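Long-range contact in Aac(6')-Ih protein (Acinetobacter baumannii, PDB 4E8O), which probably transfers an acetyl group from acetyl coenzyme A to the 6'-amino group of aminoglycoside antibiotics, a reaction that confers resistance to them: residues B[32-44]-B[72-84]. Sequence-based numbering, arbitrary orientation.
Sequences LSDWLALRCLLWP and TQQAIAMLEASIR
Helix 32-42 packs across one face of strand 75-84, a buried helix-on-sheet contact in the GCN5-related N-acetyltransferase (GNAT) fold, in which helices cover both faces of a central mixed sheet. It illustrates how such an interface can be apolar along much of its length yet closed by a buried salt bridge. The axes come within 8.5 Å of each other and cross at -77°. Ala-75, Met-78 and Glu-80 point toward the helix, the usual alternation being broken at Ile-76 and Ala-77, which both point away; Leu-79 packs against helix 113-127 on the other face of the sheet. Near the helix start, CB of Asp-34 rests on CB of Ala-75, while OD2 of Asp-34 is hydrogen-bonded to Tyr-69 OH. One turn on, the CD1 branch of Leu-38 presses onto the strand backbone, 3.5 Å from Ala-77 N. Met-78 fills the middle: its SD lies at the edge of the Trp-35 five-membered ring in a Met-aromatic contact, and a bend at chi3 carries CE to 3.7 Å from CD2 of Leu-42.

Beyond this apolar patch lies the buried carboxylate of Glu-80. Arg-39 grips it side-on in a salt bridge, NE to OE2 and NH2 to OE1, the guanidinium and carboxylate being coplanar within 2° and each oxygen offering its syn lone pair. Trp-43, just past the helix end, lays CE3 over one face of that guanidinium. NH1 of Arg-39 forms a salt bridge with Glu-53, a second acid that probably helps balance the charge, and a hydrogen bond with His-50, both on helix 47-57. OE2 of Glu-80 also accepts a more bent bond, 2.9 Å long, from NE1 of Trp-35, whose indole N-H arrives 40° above the carboxylate plane, well away from the nearly straight 2.6 Å bond that Arg-39 NE makes to the same OE2.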
loop_
_atom_site.group_PDB
_atom_site.type_symbol
_atom_site.label_atom_id
_atom_site.label_comp_id
_atom_site.label_asym_id
_atom_site.label_seq_id
_atom_site.Cartn_x
_atom_site.Cartn_y
_atom_site.Cartn_z
ATOM N N LEU B 32 -2.250 28.096 2.712
ATOM C CA LEU B 32 -1.378 27.129 3.379
ATOM C C LEU B 32 -1.528 27.135 4.904
ATOM O O LEU B 32 -1.461 26.083 5.548
ATOM C CB LEU B 32 0.082 27.370 2.983
ATOM C CG LEU B 32 0.441 27.046 1.531
ATOM C CD1 LEU B 32 1.794 27.627 1.161
ATOM C CD2 LEU B 32 0.429 25.547 1.293
ATOM N N SER B 33 -1.735 28.318 5.475
ATOM C CA SER B 33 -1.911 28.458 6.920
ATOM C C SER B 33 -3.191 27.780 7.422
ATOM O O SER B 33 -3.169 27.074 8.434
ATOM C CB SER B 33 -1.897 29.933 7.317
ATOM O OG SER B 33 -2.218 30.089 8.684
ATOM N N ASP B 34 -4.302 27.987 6.715
ATOM C CA ASP B 34 -5.554 27.314 7.066
ATOM C C ASP B 34 -5.415 25.799 6.948
ATOM O O ASP B 34 -5.996 25.047 7.733
ATOM C CB ASP B 34 -6.695 27.784 6.163
ATOM C CG ASP B 34 -7.055 29.237 6.378
ATOM O OD1 ASP B 34 -6.883 29.745 7.511
ATOM O OD2 ASP B 34 -7.519 29.870 5.406
ATOM N N TRP B 35 -4.651 25.363 5.948
ATOM C CA TRP B 35 -4.415 23.945 5.697
ATOM C C TRP B 35 -3.547 23.360 6.800
ATOM O O TRP B 35 -3.833 22.277 7.314
ATOM C CB TRP B 35 -3.738 23.765 4.333
ATOM C CG TRP B 35 -3.548 22.329 3.902
ATOM C CD1 TRP B 35 -4.079 21.212 4.485
ATOM C CD2 TRP B 35 -2.764 21.867 2.792
ATOM N NE1 TRP B 35 -3.671 20.089 3.806
ATOM C CE2 TRP B 35 -2.866 20.464 2.763
ATOM C CE3 TRP B 35 -1.992 22.508 1.818
ATOM C CZ2 TRP B 35 -2.218 19.687 1.798
ATOM C CZ3 TRP B 35 -1.353 21.740 0.864
ATOM C CH2 TRP B 35 -1.469 20.343 0.859
ATOM N N LEU B 36 -2.495 24.088 7.168
ATOM C CA LEU B 36 -1.563 23.653 8.210
ATOM C C LEU B 36 -2.248 23.513 9.565
ATOM O O LEU B 36 -2.038 22.527 10.275
ATOM C CB LEU B 36 -0.395 24.641 8.319
ATOM C CG LEU B 36 0.624 24.394 9.435
ATOM C CD1 LEU B 36 1.345 23.091 9.195
ATOM C CD2 LEU B 36 1.623 25.537 9.546
ATOM N N ALA B 37 -3.064 24.504 9.914
ATOM C CA ALA B 37 -3.759 24.526 11.197
ATOM C C ALA B 37 -4.629 23.290 11.434
ATOM O O ALA B 37 -4.702 22.789 12.556
ATOM C CB ALA B 37 -4.589 25.799 11.323
ATOM N N LEU B 38 -5.293 22.815 10.385
ATOM C CA LEU B 38 -6.105 21.605 10.474
ATOM C C LEU B 38 -5.251 20.350 10.330
ATOM O O LEU B 38 -5.491 19.348 11.006
ATOM C CB LEU B 38 -7.207 21.612 9.413
ATOM C CG LEU B 38 -8.273 22.696 9.570
ATOM C CD1 LEU B 38 -9.304 22.602 8.465
ATOM C CD2 LEU B 38 -8.940 22.562 10.920
ATOM N N ARG B 39 -4.254 20.415 9.450
ATOM C CA ARG B 39 -3.363 19.288 9.195
ATOM C C ARG B 39 -2.599 18.884 10.448
ATOM O O ARG B 39 -2.328 17.702 10.658
ATOM C CB ARG B 39 -2.370 19.640 8.081
ATOM C CG ARG B 39 -1.842 18.449 7.305
ATOM C CD ARG B 39 -1.014 18.900 6.109
ATOM N NE ARG B 39 -0.836 17.830 5.133
ATOM C CZ ARG B 39 0.296 17.160 4.949
ATOM N NH1 ARG B 39 1.371 17.449 5.671
ATOM N NH2 ARG B 39 0.356 16.198 4.037
ATOM N N CYS B 40 -2.252 19.862 11.280
ATOM C CA CYS B 40 -1.493 19.575 12.498
ATOM C C CYS B 40 -2.363 18.932 13.576
ATOM O O CYS B 40 -1.850 18.297 14.499
ATOM C CB CYS B 40 -0.809 20.837 13.034
ATOM S SG CYS B 40 -1.886 21.972 13.949
ATOM N N LEU B 41 -3.678 19.097 13.455
ATOM C CA LEU B 41 -4.612 18.433 14.360
ATOM C C LEU B 41 -4.744 16.970 13.957
ATOM O O LEU B 41 -4.818 16.082 14.809
ATOM C CB LEU B 41 -5.983 19.103 14.316
ATOM C CG LEU B 41 -6.062 20.608 14.553
ATOM C CD1 LEU B 41 -7.506 21.034 14.589
ATOM C CD2 LEU B 41 -5.369 21.005 15.839
ATOM N N LEU B 42 -4.774 16.731 12.649
ATOM C CA LEU B 42 -4.875 15.380 12.112
ATOM C C LEU B 42 -3.569 14.635 12.345
ATOM O O LEU B 42 -3.549 13.576 12.978
ATOM C CB LEU B 42 -5.204 15.424 10.616
ATOM C CG LEU B 42 -5.478 14.098 9.899
ATOM C CD1 LEU B 42 -6.583 13.329 10.602
ATOM C CD2 LEU B 42 -5.848 14.331 8.440
ATOM N N TRP B 43 -2.479 15.201 11.836
ATOM C CA TRP B 43 -1.158 14.611 11.996
ATOM C C TRP B 43 -0.216 15.592 12.686
ATOM O O TRP B 43 0.453 16.384 12.021
ATOM C CB TRP B 43 -0.577 14.211 10.634
ATOM C CG TRP B 43 -1.471 13.327 9.800
ATOM C CD1 TRP B 43 -2.011 12.120 10.161
ATOM C CD2 TRP B 43 -1.900 13.570 8.450
ATOM N NE1 TRP B 43 -2.760 11.610 9.122
ATOM C CE2 TRP B 43 -2.704 12.479 8.062
ATOM C CE3 TRP B 43 -1.682 14.606 7.537
ATOM C CZ2 TRP B 43 -3.292 12.397 6.796
ATOM C CZ3 TRP B 43 -2.267 14.524 6.283
ATOM C CH2 TRP B 43 -3.062 13.428 5.923
ATOM N N PRO B 44 -0.165 15.549 14.027
ATOM C CA PRO B 44 0.775 16.402 14.765
ATOM C C PRO B 44 2.222 16.137 14.348
ATOM O O PRO B 44 2.700 15.011 14.491
ATOM C CB PRO B 44 0.562 15.972 16.222
ATOM C CG PRO B 44 -0.845 15.475 16.261
ATOM C CD PRO B 44 -1.068 14.808 14.928
ATOM N N THR B 72 -17.751 32.919 7.438
ATOM C CA THR B 72 -16.792 33.795 8.097
ATOM C C THR B 72 -15.355 33.437 7.726
ATOM O O THR B 72 -14.407 33.855 8.398
ATOM C CB THR B 72 -16.969 33.738 9.630
ATOM O OG1 THR B 72 -15.774 33.234 10.235
ATOM C CG2 THR B 72 -18.140 32.828 10.002
ATOM N N GLN B 73 -15.211 32.674 6.644
ATOM C CA GLN B 73 -13.914 32.210 6.155
ATOM C C GLN B 73 -13.138 31.398 7.183
ATOM O O GLN B 73 -11.910 31.474 7.234
ATOM C CB GLN B 73 -13.045 33.377 5.663
ATOM C CG GLN B 73 -13.351 33.869 4.259
ATOM C CD GLN B 73 -12.240 34.754 3.714
ATOM O OE1 GLN B 73 -11.301 35.104 4.433
ATOM N NE2 GLN B 73 -12.337 35.113 2.439
ATOM N N GLN B 74 -13.844 30.629 8.006
ATOM C CA GLN B 74 -13.172 29.705 8.913
ATOM C C GLN B 74 -12.999 28.346 8.245
ATOM O O GLN B 74 -13.971 27.746 7.783
ATOM C CB GLN B 74 -13.946 29.541 10.225
ATOM C CG GLN B 74 -14.096 30.816 11.039
ATOM C CD GLN B 74 -12.772 31.493 11.334
ATOM O OE1 GLN B 74 -12.549 32.640 10.943
ATOM N NE2 GLN B 74 -11.890 30.790 12.033
ATOM N N ALA B 75 -11.761 27.864 8.183
ATOM C CA ALA B 75 -11.503 26.529 7.659
ATOM C C ALA B 75 -11.863 25.510 8.731
ATOM O O ALA B 75 -11.251 25.487 9.803
ATOM C CB ALA B 75 -10.049 26.384 7.253
ATOM N N ILE B 76 -12.859 24.672 8.444
ATOM C CA ILE B 76 -13.381 23.745 9.447
ATOM C C ILE B 76 -13.175 22.272 9.100
ATOM O O ILE B 76 -13.459 21.397 9.920
ATOM C CB ILE B 76 -14.878 24.029 9.786
ATOM C CG1 ILE B 76 -15.748 24.074 8.522
ATOM C CG2 ILE B 76 -15.011 25.329 10.562
ATOM C CD1 ILE B 76 -16.255 22.715 8.049
ATOM N N ALA B 77 -12.688 22.002 7.889
ATOM C CA ALA B 77 -12.436 20.631 7.447
ATOM C C ALA B 77 -11.422 20.576 6.309
ATOM O O ALA B 77 -11.284 21.537 5.547
ATOM C CB ALA B 77 -13.734 19.957 7.025
ATOM N N MET B 78 -10.724 19.448 6.192
ATOM C CA MET B 78 -9.763 19.232 5.110
ATOM C C MET B 78 -9.779 17.778 4.665
ATOM O O MET B 78 -10.138 16.892 5.440
ATOM C CB MET B 78 -8.345 19.589 5.559
ATOM C CG MET B 78 -7.888 18.840 6.800
ATOM S SD MET B 78 -6.099 18.588 6.880
ATOM C CE MET B 78 -5.939 17.076 5.934
ATOM N N LEU B 79 -9.380 17.543 3.418
ATOM C CA LEU B 79 -9.231 16.195 2.885
ATOM C C LEU B 79 -8.003 16.156 1.985
ATOM O O LEU B 79 -7.702 17.129 1.285
ATOM C CB LEU B 79 -10.474 15.791 2.083
ATOM C CG LEU B 79 -10.458 14.431 1.373
ATOM C CD1 LEU B 79 -11.857 13.857 1.291
ATOM C CD2 LEU B 79 -9.873 14.545 -0.023
ATOM N N GLU B 80 -7.299 15.031 1.997
ATOM C CA GLU B 80 -6.221 14.805 1.049
ATOM C C GLU B 80 -6.431 13.444 0.402
ATOM O O GLU B 80 -6.792 12.481 1.074
ATOM C CB GLU B 80 -4.853 14.888 1.748
ATOM C CG GLU B 80 -4.612 16.229 2.444
ATOM C CD GLU B 80 -3.235 16.355 3.071
ATOM O OE1 GLU B 80 -2.309 15.603 2.684
ATOM O OE2 GLU B 80 -3.074 17.223 3.959
ATOM N N ALA B 81 -6.217 13.358 -0.904
ATOM C CA ALA B 81 -6.386 12.085 -1.591
ATOM C C ALA B 81 -5.342 11.964 -2.676
ATOM O O ALA B 81 -4.727 12.960 -3.066
ATOM C CB ALA B 81 -7.790 11.964 -2.177
ATOM N N SER B 82 -5.139 10.744 -3.163
ATOM C CA SER B 82 -4.179 10.513 -4.232
ATOM C C SER B 82 -4.717 9.494 -5.218
ATOM O O SER B 82 -5.683 8.780 -4.928
ATOM C CB SER B 82 -2.859 10.004 -3.661
ATOM O OG SER B 82 -3.044 8.785 -2.960
ATOM N N ILE B 83 -4.096 9.442 -6.394
ATOM C CA ILE B 83 -4.332 8.361 -7.335
ATOM C C ILE B 83 -3.156 7.399 -7.202
ATOM O O ILE B 83 -2.000 7.822 -7.282
ATOM C CB ILE B 83 -4.409 8.864 -8.788
ATOM C CG1 ILE B 83 -5.444 9.990 -8.927
ATOM C CG2 ILE B 83 -4.724 7.707 -9.724
ATOM C CD1 ILE B 83 -6.875 9.576 -8.596
ATOM N N ARG B 84 -3.444 6.116 -6.987
ATOM C CA ARG B 84 -2.399 5.112 -6.772
ATOM C C ARG B 84 -2.320 4.166 -7.955
ATOM O O ARG B 84 -3.348 3.659 -8.408
ATOM C CB ARG B 84 -2.691 4.292 -5.513
ATOM C CG ARG B 84 -2.791 5.092 -4.230
ATOM C CD ARG B 84 -1.490 5.798 -3.912
ATOM N NE ARG B 84 -1.458 6.278 -2.530
ATOM C CZ ARG B 84 -1.043 5.547 -1.498
ATOM N NH1 ARG B 84 -0.621 4.299 -1.689
ATOM N NH2 ARG B 84 -1.042 6.063 -0.278
#